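Local structure of citrate lyase (Yersinia pestis, 3QLL) at residues W48-A53 and V69-L74; L104-N109 and D131-P136; S201-L206 and L243-F248; P223-P228 and F250-A255. The protein is a CitE-like protein encoded in a virulence operon and probably acts as a magnesium-dependent lyase. All blocks are in the same frame, centred on the assembly; numbering follows the deposited sequence.

Contact 1 (W48-A53 and V69-L74); sequences WLFTPA and VAIIDL
The carbonyl oxygen of I71 is gripped twice by the neighbouring strand: T51 N gives I71 O a nearly straight hydrogen bond of 2.8 Å, and the CA-H of F50 rests against the same oxygen at longer range. V69 O repeats the pattern two residues earlier, taking the amide of L49 together with a CA-H contact from W48. In the return direction L49 O accepts I71 N, and T51 O accepts D73 N at 2.8 Å. The exchange outlasts the first strand, since A53 N still bonds to D73 O, now at 3.2 Å.

This parallel register puts W48 and F50 on one face with V69 and I71. V69 CG1 lies over the six-membered ring of W48, 4.0 Å from its centroid. I71 CD1 comes instead to the rim of the indole, in its plane and 3.7 Å from W48 CE3. I71 CD1 also lies over one face of the F50 ring, offset toward the rim, 3.7 Å from F50 CE1. It gets there because CG1 of I71 is anti to the carbonyl carbon (chi1 -46°) and the chain then runs extended (chi2 178°). Just past the strand, A53 CB touches I72 CG2, which projects from the opposite face, at 4.0 Å, with helix 83-91 packed against both residues.

At the C-terminal end of its strand D73 holds S77 through OD2 and forms a salt bridge through OD1 with R107, a residue predicted to bind substrate. These are the first two strands of a closed, eight-stranded parallel barrel, the TIM barrel, whose active sites lie at the C-terminal ends of the strands.

Contact 2 (L104-N109 and D131-P136); sequences LALRIN and DYLVLP
A chi1 of -170° turns CG of L133 opposite its own amide nitrogen, and a chi2 of 55° then brings CD1 across to I108. I108 answers with a chi1 of 60°, which wedges CG1 between its backbone N and carbonyl carbon and directs CG2 at the leucine. L133 CD1 and I108 CG2 meet at 3.7 Å, the two side chains crossing at about a right angle.

On the opposite face, beside V134, A105 and Y132 set their CB atoms 3.7 Å apart, and the CB of R107 lies against the CB of V134. Farther along, the ring of P136 presses on the backbone, its CD atom 3.1 Å from I108 O.

The main-chain bonds show where this pairing is firm. L106 sits at the middle, its N donating to Y132 O at 2.7 Å and its O receiving V134 N at 2.8 Å. Toward the far end I108 N reaches V134 O at 3.3 Å, a weak bond. At the near end Y132 N bonds to L104 O, and a side chain adds to the pairing: D131 OD2 accepts L104 N at 2.8 Å through the lone pair directed away from its other oxygen, tying down the first residue of strand 104-107.

Beyond the pairing, N109 reaches D119, and P136 touches E165, a predicted magnesium ligand. Strands 104-107 and 132-135, linked through helix 114-125, form a beta-alpha-beta crossover of the TIM barrel, with R107, predicted to bind substrate, placed at the C-terminal end where such barrels carry their active sites.

Contact 3 (S201-L206 and L243-F248); sequences STWEPL and LRASDF
Stacking dominates where W203 meets R244. The guanidinium lies flat on the five-membered ring of the indole, planes only 8° apart and R244 CZ 3.9 Å from the centroid of that W203 ring, a cation-pi pair. The aliphatic part of the same side chain continues the cover: R244 CB makes a CH-pi contact 3.6 Å from the centroid of the six-membered ring of W203. Guanidinium and CB together thus cover one face of the indole, the two side chains running in opposite directions.

Aromatic contact comes from F248, which receives the edge of W203 on its face. In this T-shaped pair the planes stand at 81°, and W203 CZ2 is 3.7 Å from F248 CD1. Farther round the indole, W203 CH2 brushes A245 CB at 4.2 Å.

Direct ion pairing is probably slight: E204 OE2 and R244 NH1 remain 4.1 Å apart, and R244 makes a long, weak ion pair with E204 of the second subunit. F248 also packs on P205 of the second subunit, and P205 packs on F248 of the third.

With no hydrogen bond between 201-206 and 243-248, dispersion and cation-pi attraction join the two helices at the subunit interface, while long-range charge attraction probably contributes only modestly.

Contact 4 (P223-P228 and F250-A255); sequences PAIDAP and FSAKAA
The phenyl ring of F250 takes D226 CB over one face, 4.1 Å from the ring centroid and displaced toward the rim. At its edge lies A224 O, while A224 CB touches the same corner of the ring, 3.5 Å from F250 CD1. Helix 203-220 also packs on this phenylalanine through R210 and V214. The setting is a beta-alpha-beta unit, strand 224-226, helix 235-248 and strand 252-255, which supplies the last two strands of the TIM barrel.

The backbones pair in parallel. S251 N bonds to A224 O at 3.1 Å, D226 N to A252 O, and A254 N returns to D226 O at 2.8 Å. On the face opposite D226 and K253, I225 CG2 lies against A252 CB.

D226 and K253 run side by side, and their ends form a buried ionic cluster. K253 is extended as far as CE and then bends (chi4 67°), which turns NZ across to two acceptors of segment 223-228. E241, from the intervening helix, adds a second carboxylate to NZ, and R210 pairs with D226 OD1. Such surroundings would favour a charged lysine. The ammonium bonds to A227 O at 2.7 Å and forms a salt bridge of 2.7 Å with D226 OD2, where K253 NZ arrives 57° out of the carboxylate plane.

In the fold
Contacts 1, 2 and 4 belong to the one closed parallel sheet, contacts 2 and 4 buried and contact 1 partly so. Contact 3 joins helices outside it, its centre about 16 Å from the centre of the chain, peripheral yet largely buried at the subunit interface. Strand 69-73 of contact 1 neighbours strand 104-107 of contact 2, with A70 O and A105 N probably hydrogen-bonded; contact 4 meets contact 1 at the closure, where F50 N probably bonds to A255 O. Main-chain bonds rule in these three, but only contact 4 has a salt bridge between its own segments. Contact 3 relies on stacked side chains and continues into contact 4, where A245 packs against D226.

Contact 1 (W48-A53 and V69-L74)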
loop_
_atom_site.group_PDB
_atom_site.type_symbol
_atom_site.label_atom_id
_atom_site.label_comp_id
_atom_site.label_asym_id
_atom_site.label_seq_id
_atom_site.Cartn_x
_atom_site.Cartn_y
_atom_site.Cartn_z
ATOM N N TRP A 48 -25.274 -6.782 2.749
ATOM C CA TRP A 48 -25.525 -6.442 4.140
ATOM C C TRP A 48 -26.244 -5.105 4.233
ATOM O O TRP A 48 -25.685 -4.070 3.871
ATOM C CB TRP A 48 -24.208 -6.378 4.928
ATOM C CG TRP A 48 -23.539 -7.704 5.046
ATOM C CD1 TRP A 48 -23.072 -8.482 4.018
ATOM C CD2 TRP A 48 -23.212 -8.399 6.249
ATOM N NE1 TRP A 48 -22.499 -9.617 4.504
ATOM C CE2 TRP A 48 -22.548 -9.594 5.872
ATOM C CE3 TRP A 48 -23.391 -8.123 7.609
ATOM C CZ2 TRP A 48 -22.090 -10.530 6.806
ATOM C CZ3 TRP A 48 -22.942 -9.056 8.542
ATOM C CH2 TRP A 48 -22.294 -10.242 8.138
ATOM N N LEU A 49 -27.470 -5.115 4.725
ATOM C CA LEU A 49 -28.292 -3.900 4.739
ATOM C C LEU A 49 -28.378 -3.299 6.121
ATOM O O LEU A 49 -28.901 -3.938 7.047
ATOM C CB LEU A 49 -29.686 -4.187 4.221
ATOM C CG LEU A 49 -30.647 -3.004 4.145
ATOM C CD1 LEU A 49 -30.232 -1.822 3.216
ATOM C CD2 LEU A 49 -31.985 -3.589 3.738
ATOM N N PHE A 50 -27.918 -2.054 6.239
ATOM C CA PHE A 50 -28.051 -1.285 7.476
ATOM C C PHE A 50 -29.464 -0.725 7.547
ATOM O O PHE A 50 -29.893 -0.028 6.647
ATOM C CB PHE A 50 -27.044 -0.124 7.537
ATOM C CG PHE A 50 -25.632 -0.531 7.805
ATOM C CD1 PHE A 50 -25.221 -0.871 9.092
ATOM C CD2 PHE A 50 -24.687 -0.543 6.774
ATOM C CE1 PHE A 50 -23.909 -1.231 9.342
ATOM C CE2 PHE A 50 -23.361 -0.896 7.027
ATOM C CZ PHE A 50 -22.979 -1.243 8.311
ATOM N N THR A 51 -30.182 -1.042 8.615
ATOM C CA THR A 51 -31.405 -0.313 8.911
ATOM C C THR A 51 -31.431 0.127 10.381
ATOM O O THR A 51 -31.185 -0.672 11.296
ATOM C CB THR A 51 -32.672 -1.175 8.597
ATOM O OG1 THR A 51 -32.563 -2.464 9.218
ATOM C CG2 THR A 51 -32.797 -1.380 7.105
ATOM N N PRO A 52 -31.743 1.411 10.602
ATOM C CA PRO A 52 -31.794 2.007 11.938
ATOM C C PRO A 52 -32.844 1.305 12.763
ATOM O O PRO A 52 -33.859 0.875 12.206
ATOM C CB PRO A 52 -32.179 3.461 11.672
ATOM C CG PRO A 52 -32.803 3.451 10.308
ATOM C CD PRO A 52 -32.076 2.382 9.551
ATOM N N ALA A 53 -32.623 1.189 14.064
ATOM C CA ALA A 53 -33.569 0.472 14.892
ATOM C C ALA A 53 -34.894 1.198 14.798
ATOM O O ALA A 53 -35.931 0.556 14.707
ATOM C CB ALA A 53 -33.086 0.370 16.325
ATOM N N VAL A 69 -28.217 -10.358 4.622
ATOM C CA VAL A 69 -28.129 -10.127 6.056
ATOM C C VAL A 69 -28.630 -8.718 6.323
ATOM O O VAL A 69 -28.201 -7.761 5.663
ATOM C CB VAL A 69 -26.657 -10.230 6.571
ATOM C CG1 VAL A 69 -26.573 -9.929 8.060
ATOM C CG2 VAL A 69 -26.025 -11.580 6.228
ATOM N N ALA A 70 -29.497 -8.600 7.317
ATOM C CA ALA A 70 -29.967 -7.299 7.788
ATOM C C ALA A 70 -29.172 -6.876 9.007
ATOM O O ALA A 70 -28.959 -7.670 9.944
ATOM C CB ALA A 70 -31.477 -7.355 8.113
ATOM N N ILE A 71 -28.736 -5.623 9.006
ATOM C CA ILE A 71 -28.043 -5.076 10.155
ATOM C C ILE A 71 -28.875 -4.028 10.895
ATOM O O ILE A 71 -29.025 -2.886 10.435
ATOM C CB ILE A 71 -26.721 -4.439 9.764
ATOM C CG1 ILE A 71 -25.947 -5.359 8.819
ATOM C CG2 ILE A 71 -25.910 -4.100 11.015
ATOM C CD1 ILE A 71 -24.636 -4.741 8.376
ATOM N N ILE A 72 -29.370 -4.408 12.065
ATOM C CA ILE A 72 -30.025 -3.438 12.902
ATOM C C ILE A 72 -28.992 -2.500 13.472
ATOM O O ILE A 72 -28.046 -2.939 14.144
ATOM C CB ILE A 72 -30.789 -4.125 14.047
ATOM C CG1 ILE A 72 -31.708 -5.217 13.515
ATOM C CG2 ILE A 72 -31.529 -3.087 14.905
ATOM C CD1 ILE A 72 -32.259 -6.073 14.599
ATOM N N ASP A 73 -29.183 -1.214 13.215
ATOM C CA ASP A 73 -28.148 -0.243 13.512
ATOM C C ASP A 73 -28.518 0.624 14.703
ATOM O O ASP A 73 -29.524 1.322 14.674
ATOM C CB ASP A 73 -27.852 0.610 12.268
ATOM C CG ASP A 73 -26.655 1.520 12.451
ATOM O OD1 ASP A 73 -25.698 1.155 13.190
ATOM O OD2 ASP A 73 -26.628 2.550 11.751
ATOM N N LEU A 74 -27.633 0.639 15.699
ATOM C CA LEU A 74 -27.779 1.504 16.862
ATOM C C LEU A 74 -26.910 2.748 16.775
ATOM O O LEU A 74 -26.965 3.594 17.660
ATOM C CB LEU A 74 -27.441 0.748 18.138
ATOM C CG LEU A 74 -28.317 -0.451 18.492
ATOM C CD1 LEU A 74 -27.747 -1.143 19.729
ATOM C CD2 LEU A 74 -29.817 -0.042 18.652
#

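Contact 2 (L104-N109 and D131-P136)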
loop_
_atom_site.group_PDB
_atom_site.type_symbol
_atom_site.label_atom_id
_atom_site.label_comp_id
_atom_site.label_asym_id
_atom_site.label_seq_id
_atom_site.Cartn_x
_atom_site.Cartn_y
_atom_site.Cartn_z
ATOM N N LEU A 104 -29.343 -12.376 11.252
ATOM C CA LEU A 104 -29.536 -11.024 11.730
ATOM C C LEU A 104 -28.240 -10.474 12.299
ATOM O O LEU A 104 -27.522 -11.170 13.019
ATOM C CB LEU A 104 -30.610 -11.027 12.806
ATOM C CG LEU A 104 -31.093 -9.665 13.283
ATOM C CD1 LEU A 104 -31.671 -8.890 12.117
ATOM C CD2 LEU A 104 -32.137 -9.852 14.355
ATOM N N ALA A 105 -27.942 -9.221 11.990
ATOM C CA ALA A 105 -26.740 -8.576 12.522
ATOM C C ALA A 105 -27.135 -7.405 13.396
ATOM O O ALA A 105 -28.208 -6.818 13.211
ATOM C CB ALA A 105 -25.811 -8.112 11.381
ATOM N N LEU A 106 -26.314 -7.098 14.391
ATOM C CA LEU A 106 -26.554 -5.899 15.189
ATOM C C LEU A 106 -25.285 -5.053 15.285
ATOM O O LEU A 106 -24.318 -5.458 15.890
ATOM C CB LEU A 106 -27.024 -6.282 16.596
ATOM C CG LEU A 106 -27.237 -5.150 17.605
ATOM C CD1 LEU A 106 -28.429 -4.216 17.281
ATOM C CD2 LEU A 106 -27.391 -5.728 19.009
ATOM N N ARG A 107 -25.320 -3.845 14.745
ATOM C CA ARG A 107 -24.242 -2.921 14.992
ATOM C C ARG A 107 -24.520 -2.067 16.219
ATOM O O ARG A 107 -25.413 -1.188 16.223
ATOM C CB ARG A 107 -23.996 -2.022 13.793
ATOM C CG ARG A 107 -22.926 -0.995 14.115
ATOM C CD ARG A 107 -22.426 -0.303 12.872
ATOM N NE ARG A 107 -23.348 0.749 12.435
ATOM C CZ ARG A 107 -23.083 1.593 11.443
ATOM N NH1 ARG A 107 -21.973 1.469 10.729
ATOM N NH2 ARG A 107 -23.968 2.506 11.109
ATOM N N ILE A 108 -23.739 -2.312 17.264
ATOM C CA ILE A 108 -23.841 -1.509 18.477
ATOM C C ILE A 108 -23.002 -0.278 18.310
ATOM O O ILE A 108 -22.253 -0.139 17.348
ATOM C CB ILE A 108 -23.365 -2.283 19.703
ATOM C CG1 ILE A 108 -21.902 -2.689 19.531
ATOM C CG2 ILE A 108 -24.204 -3.526 19.895
ATOM C CD1 ILE A 108 -21.330 -3.426 20.702
ATOM N N ASN A 109 -23.119 0.623 19.259
ATOM C CA ASN A 109 -22.258 1.783 19.276
ATOM C C ASN A 109 -20.824 1.435 19.722
ATOM O O ASN A 109 -20.545 0.335 20.234
ATOM C CB ASN A 109 -22.855 2.854 20.173
ATOM C CG ASN A 109 -24.183 3.387 19.620
ATOM O OD1 ASN A 109 -24.186 4.365 18.867
ATOM N ND2 ASN A 109 -25.312 2.761 20.007
ATOM N N ASP A 131 -27.017 -13.005 15.430
ATOM C CA ASP A 131 -26.054 -13.905 14.833
ATOM C C ASP A 131 -24.705 -13.230 14.605
ATOM O O ASP A 131 -23.667 -13.870 14.658
ATOM C CB ASP A 131 -26.588 -14.445 13.506
ATOM C CG ASP A 131 -27.973 -15.007 13.638
ATOM O OD1 ASP A 131 -28.128 -15.985 14.395
ATOM O OD2 ASP A 131 -28.911 -14.439 13.041
ATOM N N TYR A 132 -24.737 -11.933 14.296
ATOM C CA TYR A 132 -23.554 -11.142 14.040
ATOM C C TYR A 132 -23.590 -9.901 14.880
ATOM O O TYR A 132 -24.564 -9.159 14.855
ATOM C CB TYR A 132 -23.447 -10.753 12.566
ATOM C CG TYR A 132 -23.244 -11.909 11.642
ATOM C CD1 TYR A 132 -22.027 -12.588 11.591
ATOM C CD2 TYR A 132 -24.285 -12.360 10.842
ATOM C CE1 TYR A 132 -21.853 -13.656 10.735
ATOM C CE2 TYR A 132 -24.129 -13.432 9.988
ATOM C CZ TYR A 132 -22.912 -14.077 9.938
ATOM O OH TYR A 132 -22.768 -15.136 9.076
ATOM N N LEU A 133 -22.534 -9.676 15.644
ATOM C CA LEU A 133 -22.377 -8.444 16.367
ATOM C C LEU A 133 -21.396 -7.573 15.594
ATOM O O LEU A 133 -20.242 -7.928 15.438
ATOM C CB LEU A 133 -21.846 -8.709 17.774
ATOM C CG LEU A 133 -21.923 -7.416 18.585
ATOM C CD1 LEU A 133 -23.359 -6.884 18.566
ATOM C CD2 LEU A 133 -21.409 -7.578 19.989
ATOM N N VAL A 134 -21.859 -6.439 15.092
ATOM C CA VAL A 134 -21.038 -5.568 14.261
ATOM C C VAL A 134 -20.471 -4.426 15.109
ATOM O O VAL A 134 -21.209 -3.653 15.695
ATOM C CB VAL A 134 -21.840 -4.998 13.044
ATOM C CG1 VAL A 134 -20.965 -4.150 12.140
ATOM C CG2 VAL A 134 -22.464 -6.135 12.257
ATOM N N LEU A 135 -19.150 -4.382 15.228
ATOM C CA LEU A 135 -18.488 -3.403 16.075
ATOM C C LEU A 135 -17.849 -2.278 15.251
ATOM O O LEU A 135 -16.908 -2.536 14.486
ATOM C CB LEU A 135 -17.425 -4.087 16.929
ATOM C CG LEU A 135 -16.699 -3.109 17.852
ATOM C CD1 LEU A 135 -17.687 -2.651 18.938
ATOM C CD2 LEU A 135 -15.396 -3.719 18.426
ATOM N N PRO A 136 -18.329 -1.032 15.417
ATOM C CA PRO A 136 -17.777 0.132 14.713
ATOM C C PRO A 136 -16.420 0.509 15.243
ATOM O O PRO A 136 -16.084 0.202 16.403
ATOM C CB PRO A 136 -18.774 1.265 15.050
ATOM C CG PRO A 136 -19.358 0.874 16.288
ATOM C CD PRO A 136 -19.429 -0.639 16.306
#

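Contact 3 (S201-L206 and L243-F248)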
loop_
_atom_site.group_PDB
_atom_site.type_symbol
_atom_site.label_atom_id
_atom_site.label_comp_id
_atom_site.label_asym_id
_atom_site.label_seq_id
_atom_site.Cartn_x
_atom_site.Cartn_y
_atom_site.Cartn_z
ATOM N N SER A 201 -13.993 10.498 -0.684
ATOM C CA SER A 201 -14.599 9.161 -0.605
ATOM C C SER A 201 -14.453 8.294 -1.856
ATOM O O SER A 201 -14.882 7.131 -1.871
ATOM C CB SER A 201 -16.079 9.267 -0.242
ATOM O OG SER A 201 -16.240 9.592 1.103
ATOM N N THR A 202 -13.995 8.893 -2.944
ATOM C CA THR A 202 -13.828 8.173 -4.196
ATOM C C THR A 202 -12.825 6.992 -4.108
ATOM O O THR A 202 -12.055 6.874 -3.147
ATOM C CB THR A 202 -13.440 9.103 -5.305
ATOM O OG1 THR A 202 -12.262 9.837 -4.949
ATOM C CG2 THR A 202 -14.655 10.057 -5.567
ATOM N N TRP A 203 -12.999 6.047 -5.033
ATOM C CA TRP A 203 -12.186 4.836 -5.135
ATOM C C TRP A 203 -10.651 5.001 -4.945
ATOM O O TRP A 203 -10.043 4.282 -4.144
ATOM C CB TRP A 203 -12.456 4.103 -6.452
ATOM C CG TRP A 203 -11.840 2.721 -6.424
ATOM C CD1 TRP A 203 -10.602 2.351 -6.905
ATOM C CD2 TRP A 203 -12.426 1.526 -5.866
ATOM N NE1 TRP A 203 -10.397 0.999 -6.687
ATOM C CE2 TRP A 203 -11.490 0.472 -6.051
ATOM C CE3 TRP A 203 -13.652 1.236 -5.254
ATOM C CZ2 TRP A 203 -11.749 -0.849 -5.647
ATOM C CZ3 TRP A 203 -13.907 -0.095 -4.824
ATOM C CH2 TRP A 203 -12.961 -1.110 -5.034
ATOM N N GLU A 204 -10.064 5.902 -5.733
ATOM C CA GLU A 204 -8.613 6.023 -5.879
ATOM C C GLU A 204 -7.904 6.375 -4.566
ATOM O O GLU A 204 -6.975 5.662 -4.168
ATOM C CB GLU A 204 -8.219 7.004 -7.037
ATOM C CG GLU A 204 -8.693 6.514 -8.429
ATOM C CD GLU A 204 -10.093 7.069 -8.846
ATOM O OE1 GLU A 204 -10.823 7.613 -7.968
ATOM O OE2 GLU A 204 -10.454 6.989 -10.050
ATOM N N PRO A 205 -8.390 7.409 -3.836
ATOM C CA PRO A 205 -7.721 7.753 -2.572
ATOM C C PRO A 205 -7.802 6.661 -1.506
ATOM O O PRO A 205 -7.042 6.777 -0.532
ATOM C CB PRO A 205 -8.505 8.990 -2.094
ATOM C CG PRO A 205 -9.068 9.557 -3.294
ATOM C CD PRO A 205 -9.423 8.396 -4.179
ATOM N N LEU A 206 -8.718 5.715 -1.667
ATOM C CA LEU A 206 -8.972 4.653 -0.725
ATOM C C LEU A 206 -8.511 3.266 -1.232
ATOM O O LEU A 206 -8.641 2.270 -0.514
ATOM C CB LEU A 206 -10.484 4.605 -0.353
ATOM C CG LEU A 206 -11.058 5.827 0.376
ATOM C CD1 LEU A 206 -12.533 5.752 0.567
ATOM C CD2 LEU A 206 -10.307 6.070 1.727
ATOM N N LEU A 243 -18.449 -3.854 -8.782
ATOM C CA LEU A 243 -17.566 -4.613 -9.654
ATOM C C LEU A 243 -16.078 -4.453 -9.299
ATOM O O LEU A 243 -15.320 -5.429 -9.272
ATOM C CB LEU A 243 -17.803 -4.202 -11.103
ATOM C CG LEU A 243 -19.031 -4.835 -11.757
ATOM C CD1 LEU A 243 -19.295 -4.224 -13.145
ATOM C CD2 LEU A 243 -18.936 -6.359 -11.800
ATOM N N ARG A 244 -15.660 -3.209 -9.072
ATOM C CA ARG A 244 -14.292 -2.911 -8.623
ATOM C C ARG A 244 -13.977 -3.652 -7.331
ATOM O O ARG A 244 -12.880 -4.211 -7.184
ATOM C CB ARG A 244 -14.089 -1.408 -8.415
ATOM C CG ARG A 244 -13.795 -0.654 -9.694
ATOM C CD ARG A 244 -13.498 0.838 -9.439
ATOM N NE ARG A 244 -12.168 1.213 -9.919
ATOM C CZ ARG A 244 -11.792 2.459 -10.208
ATOM N NH1 ARG A 244 -12.640 3.467 -10.035
ATOM N NH2 ARG A 244 -10.562 2.703 -10.650
ATOM N N ALA A 245 -14.938 -3.653 -6.405
ATOM C CA ALA A 245 -14.764 -4.332 -5.115
ATOM C C ALA A 245 -14.626 -5.837 -5.324
ATOM O O ALA A 245 -13.753 -6.515 -4.738
ATOM C CB ALA A 245 -15.907 -4.023 -4.191
ATOM N N SER A 246 -15.484 -6.352 -6.183
ATOM C CA SER A 246 -15.435 -7.757 -6.506
ATOM C C SER A 246 -14.077 -8.119 -7.114
ATOM O O SER A 246 -13.456 -9.091 -6.709
ATOM C CB SER A 246 -16.579 -8.129 -7.454
ATOM O OG SER A 246 -16.456 -9.453 -7.919
ATOM N N ASP A 247 -13.592 -7.283 -8.020
ATOM C CA ASP A 247 -12.292 -7.487 -8.647
ATOM C C ASP A 247 -11.154 -7.428 -7.653
ATOM O O ASP A 247 -10.123 -8.118 -7.809
ATOM C CB ASP A 247 -12.077 -6.442 -9.735
ATOM C CG ASP A 247 -12.849 -6.749 -10.985
ATOM O OD1 ASP A 247 -13.440 -7.843 -11.070
ATOM O OD2 ASP A 247 -12.885 -5.881 -11.871
ATOM N N PHE A 248 -11.310 -6.538 -6.670
ATOM C CA PHE A 248 -10.312 -6.399 -5.608
ATOM C C PHE A 248 -10.239 -7.624 -4.676
ATOM O O PHE A 248 -9.190 -7.880 -4.061
ATOM C CB PHE A 248 -10.591 -5.129 -4.792
ATOM C CG PHE A 248 -9.678 -4.020 -5.075
ATOM C CD1 PHE A 248 -9.398 -3.650 -6.389
ATOM C CD2 PHE A 248 -9.064 -3.325 -4.038
ATOM C CE1 PHE A 248 -8.541 -2.604 -6.665
ATOM C CE2 PHE A 248 -8.194 -2.274 -4.300
ATOM C CZ PHE A 248 -7.932 -1.914 -5.621
#

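Contact 4 (P223-P228 and F250-A255)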
loop_
_atom_site.group_PDB
_atom_site.type_symbol
_atom_site.label_atom_id
_atom_site.label_comp_id
_atom_site.label_asym_id
_atom_site.label_seq_id
_atom_site.Cartn_x
_atom_site.Cartn_y
_atom_site.Cartn_z
ATOM N N PRO A 223 -14.349 -13.205 4.814
ATOM C CA PRO A 223 -14.699 -12.316 3.706
ATOM C C PRO A 223 -14.444 -10.860 4.059
ATOM O O PRO A 223 -14.539 -10.479 5.252
ATOM C CB PRO A 223 -16.188 -12.539 3.514
ATOM C CG PRO A 223 -16.670 -13.023 4.817
ATOM C CD PRO A 223 -15.535 -13.717 5.507
ATOM N N ALA A 224 -14.054 -10.078 3.050
ATOM C CA ALA A 224 -14.019 -8.619 3.134
ATOM C C ALA A 224 -15.343 -8.082 2.631
ATOM O O ALA A 224 -15.848 -8.512 1.585
ATOM C CB ALA A 224 -12.896 -8.076 2.317
ATOM N N ILE A 225 -15.954 -7.200 3.405
ATOM C CA ILE A 225 -17.207 -6.620 2.986
ATOM C C ILE A 225 -17.069 -5.147 2.658
ATOM O O ILE A 225 -16.756 -4.349 3.538
ATOM C CB ILE A 225 -18.277 -6.794 4.057
ATOM C CG1 ILE A 225 -18.389 -8.276 4.442
ATOM C CG2 ILE A 225 -19.610 -6.236 3.559
ATOM C CD1 ILE A 225 -19.009 -8.495 5.789
ATOM N N ASP A 226 -17.365 -4.787 1.408
ATOM C CA ASP A 226 -17.201 -3.407 0.986
ATOM C C ASP A 226 -18.198 -2.447 1.664
ATOM O O ASP A 226 -19.326 -2.834 2.059
ATOM C CB ASP A 226 -17.295 -3.283 -0.541
ATOM C CG ASP A 226 -16.776 -1.932 -1.053
ATOM O OD1 ASP A 226 -15.940 -1.281 -0.356
ATOM O OD2 ASP A 226 -17.195 -1.537 -2.163
ATOM N N ALA A 227 -17.734 -1.198 1.762
ATOM C CA ALA A 227 -18.499 -0.065 2.223
ATOM C C ALA A 227 -19.776 0.105 1.422
ATOM O O ALA A 227 -19.853 -0.321 0.269
ATOM C CB ALA A 227 -17.647 1.200 2.154
ATOM N N PRO A 228 -20.791 0.718 2.053
ATOM C CA PRO A 228 -22.000 1.101 1.316
ATOM C C PRO A 228 -21.702 2.237 0.337
ATOM O O PRO A 228 -20.886 3.114 0.646
ATOM C CB PRO A 228 -22.957 1.588 2.413
ATOM C CG PRO A 228 -22.085 1.936 3.581
ATOM C CD PRO A 228 -20.858 1.054 3.490
ATOM N N PHE A 250 -13.190 -8.428 -2.511
ATOM C CA PHE A 250 -14.391 -8.346 -1.660
ATOM C C PHE A 250 -15.436 -9.407 -2.077
ATOM O O PHE A 250 -15.590 -9.697 -3.272
ATOM C CB PHE A 250 -15.037 -6.939 -1.735
ATOM C CG PHE A 250 -14.256 -5.863 -1.019
ATOM C CD1 PHE A 250 -14.444 -5.627 0.339
ATOM C CD2 PHE A 250 -13.296 -5.126 -1.689
ATOM C CE1 PHE A 250 -13.703 -4.652 1.000
ATOM C CE2 PHE A 250 -12.557 -4.160 -1.049
ATOM C CZ PHE A 250 -12.758 -3.914 0.296
ATOM N N SER A 251 -16.112 -9.998 -1.086
ATOM C CA SER A 251 -17.066 -11.077 -1.326
ATOM C C SER A 251 -18.458 -10.531 -1.191
ATOM O O SER A 251 -19.427 -11.207 -1.543
ATOM C CB SER A 251 -16.881 -12.204 -0.287
ATOM O OG SER A 251 -15.542 -12.677 -0.274
ATOM N N ALA A 252 -18.563 -9.328 -0.634
ATOM C CA ALA A 252 -19.865 -8.754 -0.356
ATOM C C ALA A 252 -19.755 -7.265 -0.244
ATOM O O ALA A 252 -18.670 -6.736 -0.100
ATOM C CB ALA A 252 -20.461 -9.343 0.907
ATOM N N LYS A 253 -20.898 -6.602 -0.205
ATOM C CA LYS A 253 -20.931 -5.158 -0.094
ATOM C C LYS A 253 -22.136 -4.703 0.756
ATOM O O LYS A 253 -23.248 -5.229 0.617
ATOM C CB LYS A 253 -20.979 -4.520 -1.498
ATOM C CG LYS A 253 -20.998 -3.006 -1.546
ATOM C CD LYS A 253 -20.842 -2.502 -2.993
ATOM C CE LYS A 253 -20.813 -0.965 -3.071
ATOM N NZ LYS A 253 -19.600 -0.370 -2.438
ATOM N N ALA A 254 -21.895 -3.724 1.628
ATOM C CA ALA A 254 -22.951 -3.170 2.462
ATOM C C ALA A 254 -23.853 -2.232 1.684
ATOM O O ALA A 254 -23.546 -1.792 0.557
ATOM C CB ALA A 254 -22.358 -2.448 3.681
ATOM N N ALA A 255 -24.946 -1.846 2.318
ATOM C CA ALA A 255 -25.945 -1.051 1.631
ATOM C C ALA A 255 -26.668 -0.231 2.675
ATOM O O ALA A 255 -26.741 -0.624 3.826
ATOM C CB ALA A 255 -26.924 -1.950 0.845
#